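Local coordinates for protein xylan esterase, putative, AXE2C (Cellvibrio japonicus, PDB 2WAA) that removes acetyl groups from acetylated xylan and glucomannan, as a family 2 carbohydrate esterase active in plant cell wall degradation, at residues 15-26 and 34-45. Sequence-based numbering, arbitrary orientation. Where two conformers were deposited one is given.
Sequences ASDPHIQVMGRT and LTFGYPGVSLST
Strand 21-23 runs antiparallel to strand 42-45, the axes 4.8 Å apart at 161°, and four backbone hydrogen bonds join the hydrogen-bonded pairs Q21-S44 and M23-S42. The straightest runs from S42 N to M23 O (2.8 Å, 166°). Between them V22 and L43 form a non-hydrogen-bonded pair, and their side chains lie side by side on the face turned to strand 34-36: both methyls of V22 touch L43 CD2. L34, from strand 34-36 of the other sheet, reaches into the same layer. Its CG lies 3.9 Å from A15 CB, CD1 meets V22 CG2 at 3.9 Å, and CD2 lies against S16 CB and T26 OG1, which also hydrogen-bonds a glycerol, probably from the crystallisation liquor; I20 and L43 extend the layer to L117 and L114 of strand 112-119, respectively.

At the other end, with OG1 between N and carbonyl carbon (chi1 61°), T26 sends CG2 to within 3.8 Å of V41 CG1, which in turn sits over one face of the F36 ring near its rim. On the opposite sheet face, the Q21 chain bends at chi2 and OE1 turns back to accept from V22 N, while S44 OG lies 3.4 Å from Q21 CB. M23 extends on this face toward strand 177-183 of the catalytic domain. R25, stretched from CG to NE, runs alongside Y38, CD 4.1 Å from Y38 CE2, guanidinium and ring planes nearly perpendicular; its NH1 bonds to the F208 and Y206 carbonyls, W219 adds a cation-pi contact, and Y38 OH hydrogen-bonds F205 O. Water 2 bridges the two segments, donating to R25 O and accepting from G37 N.

The contact thus joins two sheets of the N-terminal beta-sandwich through an apolar core, while M23, R25 and Y38 carry it to the SGNH-type esterase domain, where backbone carbonyls and an aromatic ring probably stabilise the buried arginine's charge.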
ATOM      1  N   ALA A  15      -6.696  15.887  11.563  1.00  9.29           N
ATOM      2  CA  ALA A  15      -6.632  14.795  10.622  1.00  8.27           C
ATOM      3  C   ALA A  15      -7.327  13.523  11.180  1.00  9.42           C
ATOM      4  O   ALA A  15      -7.935  12.741  10.408  1.00  8.77           O
ATOM      5  CB  ALA A  15      -5.152  14.507  10.292  1.00  9.23           C
ATOM      6  N   SER A  16      -7.164  13.333  12.485  0.50  9.34           N
ATOM      7  CA  SER A  16      -7.902  12.332  13.202  0.50 10.98           C
ATOM      8  C   SER A  16      -9.162  13.062  13.645  0.50 12.04           C
ATOM      9  O   SER A  16      -9.228  13.666  14.701  0.50 12.64           O
ATOM     10  CB  SER A  16      -7.086  11.822  14.398  0.50 11.46           C
ATOM     11  OG  SER A  16      -7.591  10.591  14.878  0.50 12.23           O
ATOM     12  N   ASP A  17     -10.124  13.104  12.755  1.00 12.10           N
ATOM     13  CA  ASP A  17     -11.469  13.494  13.102  1.00 13.18           C
ATOM     14  C   ASP A  17     -12.400  12.539  12.343  1.00 13.09           C
ATOM     15  O   ASP A  17     -12.043  12.042  11.267  1.00 14.85           O
ATOM     16  CB  ASP A  17     -11.648  14.944  12.605  1.00 13.06           C
ATOM     17  CG  ASP A  17     -13.037  15.461  12.805  1.00 13.82           C
ATOM     18  OD1 ASP A  17     -13.220  16.259  13.752  1.00 12.07           O
ATOM     19  OD2 ASP A  17     -13.946  15.053  12.050  1.00 11.90           O
ATOM     20  N   PRO A  18     -13.568  12.251  12.909  1.00 12.78           N
ATOM     21  CA  PRO A  18     -14.431  11.247  12.283  1.00 12.97           C
ATOM     22  C   PRO A  18     -14.926  11.618  10.894  1.00 12.37           C
ATOM     23  O   PRO A  18     -15.442  10.751  10.205  1.00 12.84           O
ATOM     24  CB  PRO A  18     -15.645  11.156  13.227  1.00 13.70           C
ATOM     25  CG  PRO A  18     -15.342  11.920  14.390  1.00 14.75           C
ATOM     26  CD  PRO A  18     -14.066  12.715  14.222  1.00 13.34           C
ATOM     27  N   HIS A  19     -14.832  12.893  10.511  1.00 10.48           N
ATOM     28  CA  HIS A  19     -15.241  13.280   9.166  1.00  9.93           C
ATOM     29  C   HIS A  19     -14.220  12.871   8.123  1.00  9.72           C
ATOM     30  O   HIS A  19     -14.541  12.853   6.939  1.00 10.93           O
ATOM     31  CB  HIS A  19     -15.466  14.795   9.034  1.00 10.76           C
ATOM     32  CG  HIS A  19     -16.621  15.302   9.844  1.00 12.30           C
ATOM     33  ND1 HIS A  19     -16.483  15.720  11.151  1.00 13.50           N
ATOM     34  CD2 HIS A  19     -17.931  15.461   9.537  1.00 11.89           C
ATOM     35  CE1 HIS A  19     -17.659  16.111  11.626  1.00 13.07           C
ATOM     36  NE2 HIS A  19     -18.552  15.975  10.661  1.00 14.24           N
ATOM     37  N   ILE A  20     -13.009  12.548   8.552  1.00  8.44           N
ATOM     38  CA  ILE A  20     -11.979  12.144   7.588  1.00  8.85           C
ATOM     39  C   ILE A  20     -11.859  10.611   7.583  1.00  8.60           C
ATOM     40  O   ILE A  20     -11.501   9.986   8.607  1.00  9.41           O
ATOM     41  CB  ILE A  20     -10.637  12.802   7.908  1.00  9.13           C
ATOM     42  CG1 ILE A  20     -10.750  14.319   7.753  1.00  9.58           C
ATOM     43  CG2 ILE A  20      -9.544  12.286   6.929  1.00  7.97           C
ATOM     44  CD1 ILE A  20      -9.582  14.987   8.260  1.00 15.55           C
ATOM     45  N   GLN A  21     -12.236  10.023   6.454  1.00  7.93           N
ATOM     46  CA  GLN A  21     -12.126   8.585   6.222  1.00  6.61           C
ATOM     47  C   GLN A  21     -10.664   8.215   5.980  1.00  6.75           C
ATOM     48  O   GLN A  21      -9.922   8.987   5.351  1.00  7.03           O
ATOM     49  CB  GLN A  21     -13.030   8.174   5.050  1.00  7.12           C
ATOM     50  CG  GLN A  21     -13.145   6.610   4.922  1.00  5.04           C
ATOM     51  CD  GLN A  21     -13.578   5.955   6.248  1.00 10.06           C
ATOM     52  OE1 GLN A  21     -12.755   5.633   7.102  1.00  8.34           O
ATOM     53  NE2 GLN A  21     -14.900   5.777   6.440  1.00 11.77           N
ATOM     54  N   VAL A  22     -10.241   7.039   6.477  1.00  7.66           N
ATOM     55  CA  VAL A  22      -8.849   6.664   6.348  1.00  8.19           C
ATOM     56  C   VAL A  22      -8.814   5.214   5.944  1.00  8.64           C
ATOM     57  O   VAL A  22      -9.441   4.343   6.607  1.00  8.05           O
ATOM     58  CB  VAL A  22      -8.143   6.776   7.693  1.00  9.83           C
ATOM     59  CG1 VAL A  22      -6.659   6.285   7.573  1.00  9.71           C
ATOM     60  CG2 VAL A  22      -8.167   8.272   8.165  1.00  9.05           C
ATOM     61  N   MET A  23      -8.073   4.939   4.889  1.00  7.65           N
ATOM     62  CA  MET A  23      -7.865   3.545   4.482  1.00  7.85           C
ATOM     63  C   MET A  23      -6.348   3.368   4.403  1.00  7.87           C
ATOM     64  O   MET A  23      -5.683   4.113   3.687  1.00  9.33           O
ATOM     65  CB  MET A  23      -8.501   3.289   3.103  1.00  7.77           C
ATOM     66  CG  MET A  23      -8.344   1.760   2.678  1.00  8.02           C
ATOM     67  SD  MET A  23      -9.028   1.550   1.033  1.00  9.95           S
ATOM     68  CE  MET A  23      -7.759   2.223  -0.051  1.00 10.56           C
ATOM     69  N   GLY A  24      -5.787   2.411   5.138  1.00  7.16           N
ATOM     70  CA  GLY A  24      -4.304   2.248   5.147  1.00  6.95           C
ATOM     71  C   GLY A  24      -3.793   2.538   6.551  1.00  7.47           C
ATOM     72  O   GLY A  24      -4.498   3.147   7.377  1.00  7.35           O
ATOM     73  N   ARG A  25      -2.590   2.083   6.861  1.00  6.74           N
ATOM     74  CA  ARG A  25      -2.052   2.292   8.195  1.00  6.38           C
ATOM     75  C   ARG A  25      -1.635   3.732   8.517  1.00  6.55           C
ATOM     76  O   ARG A  25      -0.826   4.337   7.792  1.00  5.95           O
ATOM     77  CB  ARG A  25      -0.845   1.381   8.398  1.00  6.75           C
ATOM     78  CG  ARG A  25      -1.272  -0.095   8.382  1.00  5.03           C
ATOM     79  CD  ARG A  25      -0.117  -1.026   8.816  1.00  8.39           C
ATOM     80  NE  ARG A  25      -0.493  -2.435   8.759  1.00  8.03           N
ATOM     81  CZ  ARG A  25       0.329  -3.436   9.098  1.00  8.15           C
ATOM     82  NH1 ARG A  25       1.529  -3.181   9.564  1.00  8.03           N
ATOM     83  NH2 ARG A  25      -0.067  -4.702   9.011  1.00  8.57           N
ATOM     84  N   THR A  26      -2.153   4.252   9.625  1.00  7.46           N
ATOM     85  CA  THR A  26      -1.758   5.578  10.104  1.00  7.28           C
ATOM     86  C   THR A  26      -1.425   5.520  11.609  1.00  8.63           C
ATOM     87  O   THR A  26      -1.981   4.696  12.352  1.00  8.41           O
ATOM     88  CB  THR A  26      -2.891   6.619   9.886  1.00  8.86           C
ATOM     89  OG1 THR A  26      -4.070   6.215  10.623  1.00  8.10           O
ATOM     90  CG2 THR A  26      -3.213   6.752   8.380  1.00  7.70           C
ATOM     91  N   LEU A  34      -2.221  12.756  11.810  1.00  7.43           N
ATOM     92  CA  LEU A  34      -1.933  11.378  11.378  1.00  7.05           C
ATOM     93  C   LEU A  34      -0.629  11.367  10.630  1.00  7.05           C
ATOM     94  O   LEU A  34      -0.342  12.245   9.810  1.00  6.32           O
ATOM     95  CB  LEU A  34      -3.020  10.866  10.417  1.00  6.96           C
ATOM     96  CG  LEU A  34      -4.409  10.799  11.026  1.00  7.31           C
ATOM     97  CD1 LEU A  34      -5.322  10.311   9.834  1.00  8.84           C
ATOM     98  CD2 LEU A  34      -4.365   9.844  12.203  1.00  8.89           C
ATOM     99  N   THR A  35       0.151  10.324  10.898  1.00  7.46           N
ATOM    100  CA  THR A  35       1.404  10.120  10.179  1.00  7.60           C
ATOM    101  C   THR A  35       1.363   8.744   9.518  1.00  6.46           C
ATOM    102  O   THR A  35       0.845   7.786  10.105  1.00  7.60           O
ATOM    103  CB  THR A  35       2.617  10.252  11.144  1.00  8.10           C
ATOM    104  OG1 THR A  35       2.598  11.558  11.738  1.00 11.77           O
ATOM    105  CG2 THR A  35       3.915  10.135  10.367  1.00  6.97           C
ATOM    106  N   PHE A  36       1.889   8.679   8.306  1.00  8.03           N
ATOM    107  CA  PHE A  36       1.877   7.441   7.567  1.00  7.63           C
ATOM    108  C   PHE A  36       3.076   7.295   6.656  1.00  8.10           C
ATOM    109  O   PHE A  36       3.686   8.290   6.214  1.00  7.96           O
ATOM    110  CB  PHE A  36       0.551   7.317   6.778  1.00  6.81           C
ATOM    111  CG  PHE A  36       0.135   8.570   6.055  1.00  8.16           C
ATOM    112  CD1 PHE A  36       0.502   8.795   4.721  1.00  8.75           C
ATOM    113  CD2 PHE A  36      -0.626   9.533   6.716  1.00  6.57           C
ATOM    114  CE1 PHE A  36       0.138   9.951   4.055  1.00 10.33           C
ATOM    115  CE2 PHE A  36      -1.022  10.711   6.051  1.00  9.33           C
ATOM    116  CZ  PHE A  36      -0.626  10.914   4.710  1.00 10.87           C
ATOM    117  N   GLY A  37       3.423   6.026   6.385  1.00  7.60           N
ATOM    118  CA  GLY A  37       4.604   5.713   5.614  1.00  7.07           C
ATOM    119  C   GLY A  37       4.344   4.715   4.481  1.00  6.69           C
ATOM    120  O   GLY A  37       5.064   4.739   3.497  1.00  7.52           O
ATOM    121  N   TYR A  38       3.379   3.813   4.640  1.00  7.23           N
ATOM    122  CA  TYR A  38       3.128   2.827   3.579  1.00  7.53           C
ATOM    123  C   TYR A  38       2.454   3.482   2.382  1.00  7.01           C
ATOM    124  O   TYR A  38       1.728   4.443   2.542  1.00  7.83           O
ATOM    125  CB  TYR A  38       2.280   1.661   4.088  1.00  6.59           C
ATOM    126  CG  TYR A  38       3.079   0.729   4.958  1.00  7.05           C
ATOM    127  CD1 TYR A  38       4.112  -0.055   4.418  1.00  6.36           C
ATOM    128  CD2 TYR A  38       2.839   0.656   6.329  1.00  7.64           C
ATOM    129  CE1 TYR A  38       4.855  -0.900   5.227  1.00  7.05           C
ATOM    130  CE2 TYR A  38       3.594  -0.222   7.151  1.00  8.26           C
ATOM    131  CZ  TYR A  38       4.606  -0.966   6.582  1.00  8.45           C
ATOM    132  OH  TYR A  38       5.351  -1.861   7.356  1.00  9.62           O
ATOM    133  N   PRO A  39       2.695   2.972   1.163  1.00  6.90           N
ATOM    134  CA  PRO A  39       2.040   3.614  -0.004  1.00  6.70           C
ATOM    135  C   PRO A  39       0.550   3.222  -0.043  1.00  5.80           C
ATOM    136  O   PRO A  39       0.160   2.236   0.607  1.00  6.42           O
ATOM    137  CB  PRO A  39       2.747   2.966  -1.210  1.00  6.98           C
ATOM    138  CG  PRO A  39       3.168   1.603  -0.675  1.00  7.25           C
ATOM    139  CD  PRO A  39       3.562   1.838   0.784  1.00  7.02           C
ATOM    140  N   GLY A  40      -0.274   4.041  -0.691  1.00  6.08           N
ATOM    141  CA  GLY A  40      -1.698   3.731  -0.869  1.00  7.16           C
ATOM    142  C   GLY A  40      -2.614   4.204   0.269  1.00  8.46           C
ATOM    143  O   GLY A  40      -3.853   4.064   0.167  1.00  8.94           O
ATOM    144  N   VAL A  41      -2.014   4.697   1.359  1.00  8.54           N
ATOM    145  CA  VAL A  41      -2.795   5.252   2.463  1.00  8.70           C
ATOM    146  C   VAL A  41      -3.633   6.386   1.855  1.00  8.76           C
ATOM    147  O   VAL A  41      -3.098   7.279   1.181  1.00  9.24           O
ATOM    148  CB  VAL A  41      -1.920   5.771   3.590  1.00  9.44           C
ATOM    149  CG1 VAL A  41      -2.792   6.522   4.650  1.00 10.48           C
ATOM    150  CG2 VAL A  41      -1.128   4.575   4.227  1.00  7.20           C
ATOM    151  N   SER A  42      -4.942   6.313   2.086  1.00  8.38           N
ATOM    152  CA  SER A  42      -5.877   7.184   1.418  0.50  7.12           C
ATOM    153  C   SER A  42      -6.773   7.873   2.466  1.00  7.57           C
ATOM    154  O   SER A  42      -7.440   7.174   3.262  1.00  7.60           O
ATOM    155  CB  SER A  42      -6.718   6.329   0.470  0.50  7.01           C
ATOM    156  OG  SER A  42      -5.928   5.766  -0.582  0.50  2.04           O
ATOM    157  N   LEU A  43      -6.816   9.211   2.418  1.00  7.24           N
ATOM    158  CA  LEU A  43      -7.609   9.992   3.371  0.60  7.03           C
ATOM    159  C   LEU A  43      -8.612  10.771   2.545  1.00  7.39           C
ATOM    160  O   LEU A  43      -8.252  11.369   1.524  1.00  7.82           O
ATOM    161  CB  LEU A  43      -6.737  10.959   4.160  0.60  6.11           C
ATOM    162  CG  LEU A  43      -5.409  10.437   4.705  0.60  8.54           C
ATOM    163  CD1 LEU A  43      -4.705  11.477   5.619  0.60  7.72           C
ATOM    164  CD2 LEU A  43      -5.659   9.218   5.440  0.60  5.98           C
ATOM    165  N   SER A  44      -9.874  10.745   2.975  1.00  6.87           N
ATOM    166  CA  SER A  44     -10.907  11.322   2.111  1.00  7.44           C
ATOM    167  C   SER A  44     -11.969  12.026   2.923  1.00  7.49           C
ATOM    168  O   SER A  44     -12.238  11.672   4.070  1.00  7.97           O
ATOM    169  CB  SER A  44     -11.566  10.274   1.185  1.00  7.64           C
ATOM    170  OG  SER A  44     -12.070   9.102   1.883  1.00  9.30           O
ATOM    171  N   THR A  45     -12.632  12.982   2.286  1.00  8.45           N
ATOM    172  CA  THR A  45     -13.636  13.768   3.002  1.00  7.49           C
ATOM    173  C   THR A  45     -14.599  14.280   1.919  1.00  8.33           C
ATOM    174  O   THR A  45     -14.231  14.443   0.742  1.00  7.87           O
ATOM    175  CB  THR A  45     -13.012  14.946   3.802  1.00  8.05           C
ATOM    176  OG1 THR A  45     -14.040  15.725   4.420  1.00 10.48           O
ATOM    177  CG2 THR A  45     -12.230  15.908   2.874  1.00  6.42           C
TER
HETATM  178  O   HOH W   1     -16.271  14.028   5.218  1.00  9.26           O
HETATM  179  O   HOH W   2       1.824   3.812   7.313  1.00  7.16           O